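Local coordinates for alpha-aminoadipate carrier protein lysW (Sulfolobus tokodaii, PDB 3VPB), which carries covalently bound substrates for lysine and arginine biosynthesis, presenting alpha-aminoadipate or glutamate on its C-terminal tail to successive pathway enzymes, at the zinc ion site and the interface of chains B and A. Residues are numbered along the deposited sequence; one frame, centred on the assembly and turned at random. Chains: chain A, Alpha-aminoadipate carrier protein lysW; chain B, Putative acetylornithine deacetylase.

Contact 1: the zinc ion site. Residues chain A 6, 8-12, 27, 29, 31. With ZN (zinc ion), chain C.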
ATOM      1  N   CYS A   6      18.597 -23.989   2.830  1.00 32.57           N
ATOM      2  CA  CYS A   6      17.872 -22.803   2.371  1.00 31.81           C
ATOM      3  C   CYS A   6      16.381 -23.111   2.159  1.00 32.87           C
ATOM      4  O   CYS A   6      16.039 -24.018   1.402  1.00 32.81           O
ATOM      5  CB  CYS A   6      18.512 -22.288   1.086  1.00 32.12           C
ATOM      6  SG  CYS A   6      17.759 -20.800   0.427  1.00 29.01           S
ATOM      7  N   VAL A   8      14.360 -21.650   0.501  1.00 35.18           N
ATOM      8  CA  VAL A   8      13.971 -21.123  -0.803  1.00 35.14           C
ATOM      9  C   VAL A   8      14.428 -22.050  -1.920  1.00 35.37           C
ATOM     10  O   VAL A   8      13.615 -22.441  -2.762  1.00 35.21           O
ATOM     11  CB  VAL A   8      14.517 -19.692  -1.016  1.00 35.00           C
ATOM     12  CG1 VAL A   8      14.299 -19.219  -2.464  1.00 35.68           C
ATOM     13  CG2 VAL A   8      13.871 -18.736  -0.031  1.00 34.52           C
ATOM     14  N   CYS A   9      15.715 -22.408  -1.919  1.00 35.56           N
ATOM     15  CA  CYS A   9      16.307 -23.212  -2.992  1.00 35.94           C
ATOM     16  C   CYS A   9      16.773 -24.615  -2.587  1.00 37.38           C
ATOM     17  O   CYS A   9      17.146 -25.421  -3.451  1.00 37.19           O
ATOM     18  CB  CYS A   9      17.477 -22.464  -3.635  1.00 36.01           C
ATOM     19  SG  CYS A   9      19.006 -22.422  -2.666  1.00 33.20           S
ATOM     20  N   ASN A  10      16.778 -24.890  -1.280  1.00 38.23           N
ATOM     21  CA  ASN A  10      17.240 -26.181  -0.743  1.00 39.87           C
ATOM     22  C   ASN A  10      18.733 -26.439  -0.932  1.00 39.99           C
ATOM     23  O   ASN A  10      19.228 -27.549  -0.712  1.00 40.33           O
ATOM     24  CB  ASN A  10      16.393 -27.340  -1.291  1.00 40.33           C
ATOM     25  CG  ASN A  10      14.961 -27.274  -0.823  1.00 42.90           C
ATOM     26  OD1 ASN A  10      14.062 -27.846  -1.440  1.00 46.07           O
ATOM     27  ND2 ASN A  10      14.733 -26.563   0.284  1.00 46.69           N
ATOM     28  N   GLY A  11      19.451 -25.397  -1.322  1.00 40.21           N
ATOM     29  CA  GLY A  11      20.898 -25.453  -1.375  1.00 40.75           C
ATOM     30  C   GLY A  11      21.454 -25.545   0.038  1.00 41.01           C
ATOM     31  O   GLY A  11      20.714 -25.472   1.021  1.00 40.78           O
ATOM     32  N   ASP A  12      22.763 -25.720   0.137  1.00 41.31           N
ATOM     33  CA  ASP A  12      23.396 -25.770   1.436  1.00 41.40           C
ATOM     34  C   ASP A  12      23.850 -24.373   1.829  1.00 40.91           C
ATOM     35  O   ASP A  12      24.465 -23.658   1.031  1.00 40.32           O
ATOM     36  CB  ASP A  12      24.544 -26.795   1.457  1.00 41.71           C
ATOM     37  CG  ASP A  12      24.058 -28.218   1.761  1.00 42.69           C
ATOM     38  OD1 ASP A  12      22.846 -28.420   1.991  1.00 43.56           O
ATOM     39  OD2 ASP A  12      24.897 -29.144   1.787  1.00 44.67           O
ATOM     40  N   HIS A  27      21.822 -15.772   0.541  1.00 32.86           N
ATOM     41  CA  HIS A  27      22.159 -16.983  -0.167  1.00 32.38           C
ATOM     42  C   HIS A  27      22.262 -16.735  -1.662  1.00 32.07           C
ATOM     43  O   HIS A  27      21.664 -15.791  -2.181  1.00 31.41           O
ATOM     44  CB  HIS A  27      21.178 -18.116   0.144  1.00 31.91           C
ATOM     45  CG  HIS A  27      21.733 -19.467  -0.165  1.00 33.01           C
ATOM     46  ND1 HIS A  27      21.037 -20.415  -0.884  1.00 33.50           N
ATOM     47  CD2 HIS A  27      22.950 -20.008   0.095  1.00 34.14           C
ATOM     48  CE1 HIS A  27      21.784 -21.500  -1.012  1.00 33.25           C
ATOM     49  NE2 HIS A  27      22.952 -21.274  -0.437  1.00 33.93           N
ATOM     50  N   CYS A  29      21.074 -18.034  -4.210  1.00 30.22           N
ATOM     51  CA  CYS A  29      19.829 -18.107  -4.979  1.00 29.39           C
ATOM     52  C   CYS A  29      19.134 -16.747  -5.157  1.00 29.10           C
ATOM     53  O   CYS A  29      18.212 -16.619  -5.967  1.00 28.55           O
ATOM     54  CB  CYS A  29      18.864 -19.078  -4.305  1.00 29.20           C
ATOM     55  SG  CYS A  29      18.361 -18.592  -2.640  1.00 28.72           S
ATOM     56  N   ALA A  31      17.923 -15.150  -2.282  1.00 28.67           N
ATOM     57  CA  ALA A  31      17.097 -14.995  -1.088  1.00 28.91           C
ATOM     58  C   ALA A  31      17.885 -14.351   0.047  1.00 28.73           C
ATOM     59  O   ALA A  31      19.090 -14.587   0.212  1.00 28.21           O
ATOM     60  CB  ALA A  31      16.519 -16.333  -0.641  1.00 28.63           C
TER
HETATM   61 ZN    ZN C 100      18.973 -20.467  -1.407  1.00 28.46          ZN
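This is the structural zinc site of a TFIIB-type zinc finger, in which the CPVC knuckle of residues 6–9 is joined by A:His27 and A:Cys29 from a second loop. The metal is close to tetrahedral. ZN is bound most closely by ND1 of A:His27, at 2.1 Å, with SG of A:Cys6 at 2.2 Å; the thiolates of A:Cys9 and A:Cys29 complete the set seen. The narrowest angle, 98°, lies between A:His27 ND1 and A:Cys9 SG, and here the sulfur sits at the edge of the imidazole, in its plane.

The dense side is the knuckle, where at least four N-H bonds cluster. A:Cys6 SG is anti to its backbone N (chi1 -178°), a position in which it accepts the amide N-H groups of both A:Val8 and A:Cys9, the latter with N 3.5 Å from A:Cys6 SG. A:Cys9 instead holds its sulfur in the crowded position between N and carbonyl carbon, where A:Gly11 N lies 3.3 Å from A:Cys9 SG. The backbone N-H groups of A:Val8, A:Cys9 and A:Gly11 would be expected to spread the charge of the zinc-bound sulfurs. A:Asn10 has a left-handed backbone conformation, which probably helps bring A:Gly11 N round to the sulfur, and it ties its own side chain back: its amide ND2 lies 3.1 Å from A:Cys6 O, nearly along the C=O axis. The rotation of the imidazole is steadied by its far nitrogen, A:His27 NE2, bonded to A:Asp12 O at 3.2 Å, although the donor stands above the carbonyl plane rather than on a lone pair.

Among the residues described, the second loop is more sparsely bonded around its sulfur. A:Cys29 SG also takes the crowded position, and there the backbone N of A:Ala31 donates to A:Cys29 SG at 3.5 Å (151° at H).

Contact 2: the interface of chains B and A. Residues chain B 178, 235, 252-256; chain A 56.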
ATOM      1  N   ARG B 178      27.342  13.573  12.269  1.00 15.48           N
ATOM      2  CA  ARG B 178      26.615  12.641  13.108  1.00 15.92           C
ATOM      3  C   ARG B 178      27.244  12.604  14.489  1.00 15.55           C
ATOM      4  O   ARG B 178      28.439  12.330  14.648  1.00 15.98           O
ATOM      5  CB  ARG B 178      26.608  11.255  12.443  1.00 15.59           C
ATOM      6  CG  ARG B 178      26.311  10.053  13.336  1.00 18.10           C
ATOM      7  CD  ARG B 178      24.990  10.153  14.085  1.00 22.58           C
ATOM      8  NE  ARG B 178      23.773  10.148  13.275  1.00 23.42           N
ATOM      9  CZ  ARG B 178      23.113   9.050  12.893  1.00 22.11           C
ATOM     10  NH1 ARG B 178      23.554   7.821  13.192  1.00 21.23           N
ATOM     11  NH2 ARG B 178      21.995   9.182  12.212  1.00 22.22           N
ATOM     12  N   SER B 235      21.101   9.423  18.446  1.00 15.65           N
ATOM     13  CA  SER B 235      21.990  10.083  17.519  1.00 16.30           C
ATOM     14  C   SER B 235      21.361  11.375  17.016  1.00 15.18           C
ATOM     15  O   SER B 235      20.136  11.589  17.111  1.00 14.46           O
ATOM     16  CB  SER B 235      22.359   9.153  16.353  1.00 16.67           C
ATOM     17  OG  SER B 235      21.223   8.918  15.541  1.00 20.14           O
ATOM     18  N   ASN B 252      17.724  10.443  16.071  1.00 19.39           N
ATOM     19  CA  ASN B 252      17.243   9.078  15.860  1.00 20.41           C
ATOM     20  C   ASN B 252      17.212   8.301  17.154  1.00 20.96           C
ATOM     21  O   ASN B 252      18.142   8.407  17.975  1.00 20.52           O
ATOM     22  CB  ASN B 252      18.101   8.356  14.846  1.00 20.63           C
ATOM     23  CG  ASN B 252      18.167   9.089  13.524  1.00 23.26           C
ATOM     24  OD1 ASN B 252      17.342   8.847  12.641  1.00 24.48           O
ATOM     25  ND2 ASN B 252      19.128  10.015  13.388  1.00 24.13           N
ATOM     26  N   ASP B 253      16.166   7.493  17.316  1.00 21.23           N
ATOM     27  CA  ASP B 253      15.911   6.836  18.602  1.00 22.73           C
ATOM     28  C   ASP B 253      16.459   5.412  18.753  1.00 21.76           C
ATOM     29  O   ASP B 253      16.456   4.881  19.862  1.00 22.56           O
ATOM     30  CB  ASP B 253      14.415   6.861  18.925  1.00 24.32           C
ATOM     31  CG  ASP B 253      13.573   6.300  17.795  1.00 27.68           C
ATOM     32  OD1 ASP B 253      13.447   5.056  17.693  1.00 32.91           O
ATOM     33  OD2 ASP B 253      13.044   7.102  16.996  1.00 33.18           O
ATOM     34  N   VAL B 254      16.871   4.781  17.651  1.00 20.36           N
ATOM     35  CA  VAL B 254      17.557   3.476  17.696  1.00 19.85           C
ATOM     36  C   VAL B 254      18.853   3.604  16.882  1.00 19.49           C
ATOM     37  O   VAL B 254      18.955   3.123  15.758  1.00 19.34           O
ATOM     38  CB  VAL B 254      16.704   2.285  17.151  1.00 19.52           C
ATOM     39  CG1 VAL B 254      17.464   0.917  17.399  1.00 18.86           C
ATOM     40  CG2 VAL B 254      15.321   2.229  17.806  1.00 20.49           C
ATOM     41  N   PRO B 255      19.847   4.276  17.446  1.00 20.20           N
ATOM     42  CA  PRO B 255      20.996   4.630  16.621  1.00 20.53           C
ATOM     43  C   PRO B 255      21.879   3.447  16.192  1.00 20.16           C
ATOM     44  O   PRO B 255      22.104   2.494  16.940  1.00 20.66           O
ATOM     45  CB  PRO B 255      21.751   5.657  17.477  1.00 20.98           C
ATOM     46  CG  PRO B 255      21.314   5.448  18.835  1.00 20.98           C
ATOM     47  CD  PRO B 255      19.931   4.827  18.811  1.00 19.62           C
ATOM     48  N   GLU B 256      22.317   3.490  14.944  1.00 19.92           N
ATOM     49  CA  GLU B 256      23.330   2.579  14.490  1.00 19.38           C
ATOM     50  C   GLU B 256      24.655   3.273  14.748  1.00 19.23           C
ATOM     51  O   GLU B 256      24.692   4.504  14.942  1.00 19.68           O
ATOM     52  CB  GLU B 256      23.112   2.281  13.010  1.00 20.06           C
ATOM     53  CG  GLU B 256      21.924   1.342  12.750  1.00 22.50           C
ATOM     54  CD  GLU B 256      21.578   1.251  11.262  1.00 26.43           C
ATOM     55  OE1 GLU B 256      21.681   2.277  10.560  1.00 28.04           O
ATOM     56  OE2 GLU B 256      21.215   0.154  10.794  1.00 27.38           O
TER
ATOM     57  N   GLU A  56      16.951   3.813  11.833  1.00 29.89           N
ATOM     58  CA  GLU A  56      17.272   4.404  13.125  1.00 31.44           C
ATOM     59  C   GLU A  56      16.112   5.211  13.681  1.00 32.69           C
ATOM     60  O   GLU A  56      16.023   5.447  14.903  1.00 33.20           O
ATOM     61  CB  GLU A  56      18.440   5.354  12.977  1.00 31.42           C
ATOM     62  CG  GLU A  56      19.723   4.715  12.654  1.00 31.48           C
ATOM     63  CD  GLU A  56      20.855   5.545  13.183  1.00 31.07           C
ATOM     64  OE1 GLU A  56      21.917   5.476  12.590  1.00 26.81           O
ATOM     65  OE2 GLU A  56      20.667   6.281  14.192  1.00 31.43           O
ATOM     66  OXT GLU A  56      15.281   5.690  12.895  1.00 33.68           O
TER
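A carrier-to-enzyme docking contact places the C-terminal residue of LysW in the active site of ArgX, a RimK-type ATP-grasp ligase that joins glutamate to the gamma-carboxyl group of this residue. Burial is concentrated on A:Glu56, which loses 132 Å² to the enzyme. Its chain is extended beyond CG and meets B:Arg178 tip to tip. The salt bridge runs from NH1 of B:Arg178 to OE1 of A:Glu56 at 2.9 Å, nearly straight (171° at H) and in the guanidinium plane, using the syn lone pair, while the carboxylate is turned 70° from that plane. OE1 also accepts the backbone amide of B:Glu256, whose N lies 3.1 Å from A:Glu56 OE1. The other oxygen, OE2 of A:Glu56, receives the hydroxyl OG of B:Ser235 at 3.0 Å, again through its syn lone pair. That hydroxyl sits over the centre of the guanidinium face and is itself bonded by the amide ND2 of B:Asn252 (3.2 Å to B:Ser235 OG), so B:Asn252 helps position B:Ser235 while also packing against the glutamate. B:Asn252 crosses the glutamate chain at about a right angle, its CB 3.6 Å from A:Glu56 CB. An alanine in place of A:Glu56 would remove the gamma-carboxylate and would probably lose the B:Arg178, B:Ser235 and B:Glu256 bonds together with the group to be ligated. At the main chain, the terminal carboxylate oxygen O of A:Glu56 accepts N of B:Val254 at 3.0 Å, in the carbonyl plane.

About 33 Å separates the C-alpha centres of contact 1 and contact 2, and no residue belongs to both. They are joined through chain A: contact 1 lies in its compact zinc-bearing part, whereas contact 2 uses its last residue, at the end of the stretch that follows strand 41-46. The separation places the metal far from the ligation chemistry, consistent with a structural role for zinc. Contact 2 draws instead on chain B strands 175-182, 233-241 and 245-252, and on loop residues 253-256 after the last. A folded body with a reaching tail suits a carrier that delivers its terminus into an enzyme's active site.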